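Local coordinates for protein sortase B (Clostridium perfringens, PDB 5YFK) that probably acts as a class B sortase, a cysteine transpeptidase that cleaves a sorting signal and joins surface proteins to the cell wall, at residues N76-Y79 and L80-F84; F171-K174 and E175-E178. The protein carries 1 engineered substitution. One frame throughout, in Å; residues are numbered along the deposited sequence.

In the fold
Contact 1 and contact 2 are both local, each made within one continuous run of chain, and they lie far apart in the sortase domain: their centres are 31 Å apart and their nearest atoms about 14 Å, so they do not touch. Residues 76-84 form part of the loop between strands 67-72 and 94-96, beside the predicted active site. There the side chain of Leu80 comes about 4 Å from that of His113, the predicted proton donor/acceptor, and about 7 Å from that of Arg217, the predicted transition-state stabiliser. Residues 171-178 run from a loop into the first turn of helix 174-186 at the surface, with their centre about 22 Å from that of the chain, away from those sites.

Contact 1: residues N76-Y79 and L80-F84; sequences NDFY and LHHNF
The rings of Phe78 and His82 lie face on face in an offset stack, with centroids 3.6 Å apart and planes only 8° from parallel. His82 ND1 sits over the centre of the phenyl ring, whereas Phe78 CE1 lies over the imidazole nearer its rim; Tyr79 CD2 is at the phenyl edge, in plane. Phe78 CD2 in turn lies over the centre of the Tyr79 ring, while His82 O and Asn83 O lie at that ring's edge, in plane, the latter 3.6 Å from Tyr79 CE1. Leu80 CB covers one face of the His81 ring and Asp77 CG is at its edge, in plane. Asp77 OD1 lies 3.3 Å from His81 CE1, with the carboxylate plane steeply inclined to the imidazole.

The stack is tied down by the backbone. His82 ND1 donates to Phe78 O at 2.7 Å, with an N-H...O angle of 167° and the acceptor in the imidazole plane. A chi1 of -60° holds His82 CG beside its own backbone N, turning the ring back over Phe78. Phe78 O also accepts from His81 N at 3.1 Å. One residue earlier, Leu80 N donates to Asp77 O at 3.0 Å, so consecutive i to i+3 bonds wind the chain into a tight turn. Outside the turn, Tyr79 OH is bonded to Asp54 and Asn52, and Leu80 O to the NE2 atom of His113.

Two donors thus grip Phe78 O, and one of them fixes the rotation of the His82 ring against its aromatic neighbour. The bond to a carbonyl oxygen is consistent with a proton on ND1 of His82. The bond from His113 to Leu80 O is consistent with this turn helping to position the predicted catalytic histidine.

Contact 2: residues F171-K174 and E175-E178; sequences FSNK and EDYE
Aromatic packing joins Phe171 to Tyr177: the tyrosine turns its edge to the phenyl face, with ring centroids 4.8 Å apart and planes inclined at 54°. Tyr177 CD1 stands over the centre of the Phe171 ring, and its closest approach is 3.6 Å to Phe171 CE2. The ring of Tyr177 swings away from its own backbone N, back past the helix start, and meets this face.

Asn173 is the N-cap residue: its OD1 accepts a capping bond from Asp176 N at 2.8 Å, and the donor lies nearly along the C=O axis, at a C=O...N angle of 168°. A chi1 of 50° puts Asn173 CG between its own N and carbonyl carbon, from where the amide oxygen can reach over the first turn. This supplies an acceptor for an amide of that turn.

Backbone bonds then take over: Tyr177 N donates to Asn173 O at 3.1 Å and Glu178 N to Lys174 O at 2.8 Å, the i to i+4 pattern of an alpha helix.

These interactions gather at the N-terminal end of helix 174-186, which follows the loop after helix 160-166. Phe171 also meets the ring of Tyr180 farther along the helix, while Tyr177 OH bonds to Asp201 O, linking the helix to the loop that leads into strand 203-210.

Contact 1: residues N76-Y79 and L80-F84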
loop_
_atom_site.group_PDB
_atom_site.type_symbol
_atom_site.label_atom_id
_atom_site.label_comp_id
_atom_site.label_asym_id
_atom_site.label_seq_id
_atom_site.Cartn_x
_atom_site.Cartn_y
_atom_site.Cartn_z
ATOM N N ASN A 76 -12.215 -8.245 0.705
ATOM C CA ASN A 76 -11.783 -6.849 0.589
ATOM C C ASN A 76 -12.826 -5.829 1.058
ATOM O O ASN A 76 -12.800 -4.669 0.630
ATOM C CB ASN A 76 -11.367 -6.576 -0.857
ATOM C CG ASN A 76 -10.145 -7.380 -1.266
ATOM O OD1 ASN A 76 -9.315 -7.706 -0.442
ATOM N ND2 ASN A 76 -9.984 -7.598 -2.561
ATOM N N ASP A 77 -13.655 -6.234 2.027
ATOM C CA ASP A 77 -14.685 -5.370 2.594
ATOM C C ASP A 77 -14.576 -5.212 4.114
ATOM O O ASP A 77 -14.782 -4.101 4.628
ATOM C CB ASP A 77 -16.071 -5.928 2.246
ATOM C CG ASP A 77 -17.185 -4.970 2.599
ATOM O OD1 ASP A 77 -17.328 -3.947 1.898
ATOM O OD2 ASP A 77 -17.886 -5.223 3.602
ATOM N N PHE A 78 -14.164 -6.267 4.828
ATOM C CA PHE A 78 -14.120 -6.200 6.305
ATOM C C PHE A 78 -13.354 -4.964 6.786
ATOM O O PHE A 78 -13.757 -4.300 7.745
ATOM C CB PHE A 78 -13.520 -7.467 6.920
ATOM C CG PHE A 78 -13.608 -7.521 8.431
ATOM C CD1 PHE A 78 -14.785 -7.911 9.062
ATOM C CD2 PHE A 78 -12.519 -7.179 9.222
ATOM C CE1 PHE A 78 -14.872 -7.936 10.444
ATOM C CE2 PHE A 78 -12.598 -7.206 10.602
ATOM C CZ PHE A 78 -13.776 -7.602 11.217
ATOM N N TYR A 79 -12.158 -4.760 6.253
ATOM C CA TYR A 79 -11.283 -3.747 6.822
ATOM C C TYR A 79 -11.514 -2.361 6.208
ATOM O O TYR A 79 -10.873 -1.390 6.611
ATOM C CB TYR A 79 -9.818 -4.180 6.718
ATOM C CG TYR A 79 -9.435 -5.172 7.803
ATOM C CD1 TYR A 79 -9.510 -4.816 9.148
ATOM C CD2 TYR A 79 -9.109 -6.483 7.500
ATOM C CE1 TYR A 79 -9.138 -5.698 10.142
ATOM C CE2 TYR A 79 -8.748 -7.377 8.497
ATOM C CZ TYR A 79 -8.917 -7.013 9.823
ATOM O OH TYR A 79 -8.554 -7.874 10.838
ATOM N N LEU A 80 -12.542 -2.231 5.375
ATOM C CA LEU A 80 -13.087 -0.902 5.070
ATOM C C LEU A 80 -13.889 -0.373 6.250
ATOM O O LEU A 80 -14.175 0.821 6.336
ATOM C CB LEU A 80 -13.984 -0.958 3.847
ATOM C CG LEU A 80 -13.213 -1.068 2.545
ATOM C CD1 LEU A 80 -14.151 -1.344 1.380
ATOM C CD2 LEU A 80 -12.368 0.183 2.321
ATOM N N HIS A 81 -14.330 -1.290 7.103
ATOM C CA HIS A 81 -15.314 -0.951 8.143
ATOM C C HIS A 81 -14.901 -1.408 9.532
ATOM O O HIS A 81 -15.665 -1.262 10.495
ATOM C CB HIS A 81 -16.667 -1.572 7.792
ATOM C CG HIS A 81 -17.113 -1.275 6.401
ATOM N ND1 HIS A 81 -17.208 -2.246 5.430
ATOM C CD2 HIS A 81 -17.378 -0.100 5.782
ATOM C CE1 HIS A 81 -17.621 -1.699 4.303
ATOM N NE2 HIS A 81 -17.705 -0.393 4.483
ATOM N N HIS A 82 -13.685 -1.923 9.663
ATOM C CA HIS A 82 -13.156 -2.213 10.978
ATOM C C HIS A 82 -11.736 -1.686 11.131
ATOM O O HIS A 82 -10.962 -1.639 10.168
ATOM C CB HIS A 82 -13.160 -3.714 11.265
ATOM C CG HIS A 82 -14.521 -4.337 11.225
ATOM N ND1 HIS A 82 -15.139 -4.698 10.049
ATOM C CD2 HIS A 82 -15.391 -4.642 12.217
ATOM C CE1 HIS A 82 -16.316 -5.236 10.321
ATOM N NE2 HIS A 82 -16.515 -5.161 11.623
ATOM N N ASN A 83 -11.354 -1.442 12.374
ATOM C CA ASN A 83 -10.022 -0.950 12.680
ATOM C C ASN A 83 -9.095 -2.094 13.015
ATOM O O ASN A 83 -9.412 -3.247 12.727
ATOM C CB ASN A 83 -10.058 0.082 13.808
ATOM C CG ASN A 83 -10.382 -0.525 15.158
ATOM O OD1 ASN A 83 -10.481 -1.742 15.311
ATOM N ND2 ASN A 83 -10.573 0.332 16.143
ATOM N N PHE A 84 -7.896 -1.775 13.497
ATOM C CA PHE A 84 -6.883 -2.794 13.722
ATOM C C PHE A 84 -7.273 -3.776 14.829
ATOM O O PHE A 84 -6.775 -4.907 14.860
ATOM C CB PHE A 84 -5.551 -2.160 14.091
ATOM C CG PHE A 84 -4.406 -3.119 14.048
ATOM C CD1 PHE A 84 -3.926 -3.592 12.835
ATOM C CD2 PHE A 84 -3.823 -3.572 15.213
ATOM C CE1 PHE A 84 -2.870 -4.477 12.793
ATOM C CE2 PHE A 84 -2.763 -4.465 15.176
ATOM C CZ PHE A 84 -2.284 -4.917 13.967
#

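Contact 2: residues F171-K174 and E175-E178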
loop_
_atom_site.group_PDB
_atom_site.type_symbol
_atom_site.label_atom_id
_atom_site.label_comp_id
_atom_site.label_asym_id
_atom_site.label_seq_id
_atom_site.Cartn_x
_atom_site.Cartn_y
_atom_site.Cartn_z
ATOM N N PHE A 171 -0.387 -13.944 -12.350
ATOM C CA PHE A 171 -0.097 -13.924 -13.784
ATOM C C PHE A 171 0.119 -15.318 -14.397
ATOM O O PHE A 171 0.742 -16.179 -13.788
ATOM C CB PHE A 171 1.097 -13.021 -14.047
ATOM C CG PHE A 171 0.867 -11.599 -13.618
ATOM C CD1 PHE A 171 0.143 -10.749 -14.417
ATOM C CD2 PHE A 171 1.145 -11.206 -12.310
ATOM C CE1 PHE A 171 -0.202 -9.483 -13.972
ATOM C CE2 PHE A 171 0.787 -9.954 -11.848
ATOM C CZ PHE A 171 0.063 -9.109 -12.664
ATOM N N SER A 172 -0.403 -15.533 -15.606
ATOM C CA SER A 172 -0.220 -16.821 -16.284
ATOM C C SER A 172 1.272 -17.088 -16.457
ATOM O O SER A 172 1.832 -17.963 -15.800
ATOM C CB SER A 172 -0.916 -16.817 -17.649
ATOM O OG SER A 172 -2.330 -16.804 -17.504
ATOM N N ASN A 173 1.937 -16.158 -17.131
ATOM C CA ASN A 173 3.329 -16.326 -17.529
ATOM C C ASN A 173 4.023 -14.981 -17.545
ATOM O O ASN A 173 3.380 -13.955 -17.324
ATOM C CB ASN A 173 3.419 -16.969 -18.918
ATOM C CG ASN A 173 2.538 -16.278 -19.945
ATOM O OD1 ASN A 173 2.615 -15.070 -20.129
ATOM N ND2 ASN A 173 1.774 -17.065 -20.694
ATOM N N LYS A 174 5.316 -15.007 -17.861
ATOM C CA LYS A 174 6.155 -13.818 -17.957
ATOM C C LYS A 174 5.587 -12.774 -18.927
ATOM O O LYS A 174 5.653 -11.564 -18.668
ATOM C CB LYS A 174 7.547 -14.237 -18.436
ATOM C CG LYS A 174 8.625 -13.182 -18.275
ATOM C CD LYS A 174 9.321 -13.299 -16.924
ATOM C CE LYS A 174 10.373 -14.394 -16.923
ATOM N NZ LYS A 174 10.848 -14.682 -15.542
ATOM N N GLU A 175 5.237 -13.235 -20.125
ATOM C CA GLU A 175 4.679 -12.373 -21.172
ATOM C C GLU A 175 3.455 -11.588 -20.671
ATOM O O GLU A 175 3.291 -10.385 -20.960
ATOM C CB GLU A 175 4.278 -13.253 -22.376
ATOM C CG GLU A 175 3.605 -12.516 -23.523
ATOM C CD GLU A 175 3.280 -13.432 -24.701
ATOM O OE1 GLU A 175 4.070 -14.369 -24.956
ATOM O OE2 GLU A 175 2.232 -13.228 -25.361
ATOM N N ASP A 176 2.554 -12.297 -20.008
ATOM C CA ASP A 176 1.339 -11.697 -19.455
ATOM C C ASP A 176 1.690 -10.654 -18.405
ATOM O O ASP A 176 1.072 -9.601 -18.338
ATOM C CB ASP A 176 0.460 -12.769 -18.817
ATOM C CG ASP A 176 -0.196 -13.689 -19.845
ATOM O OD1 ASP A 176 -0.003 -13.482 -21.066
ATOM O OD2 ASP A 176 -0.929 -14.612 -19.425
ATOM N N TYR A 177 2.712 -10.941 -17.606
ATOM C CA TYR A 177 3.172 -9.991 -16.578
ATOM C C TYR A 177 3.839 -8.779 -17.202
ATOM O O TYR A 177 3.642 -7.646 -16.765
ATOM C CB TYR A 177 4.149 -10.683 -15.649
ATOM C CG TYR A 177 4.612 -9.837 -14.473
ATOM C CD1 TYR A 177 3.716 -9.073 -13.738
ATOM C CD2 TYR A 177 5.956 -9.725 -14.180
ATOM C CE1 TYR A 177 4.135 -8.350 -12.631
ATOM C CE2 TYR A 177 6.393 -8.963 -13.118
ATOM C CZ TYR A 177 5.482 -8.290 -12.334
ATOM O OH TYR A 177 5.958 -7.484 -11.313
ATOM N N GLU A 178 4.681 -9.010 -18.197
ATOM C CA GLU A 178 5.310 -7.912 -18.864
ATOM C C GLU A 178 4.250 -6.971 -19.464
ATOM O O GLU A 178 4.351 -5.746 -19.386
ATOM C CB GLU A 178 6.252 -8.416 -19.950
ATOM C CG GLU A 178 6.987 -7.297 -20.665
ATOM C CD GLU A 178 7.896 -6.489 -19.749
ATOM O OE1 GLU A 178 8.130 -6.914 -18.598
ATOM O OE2 GLU A 178 8.382 -5.420 -20.174
#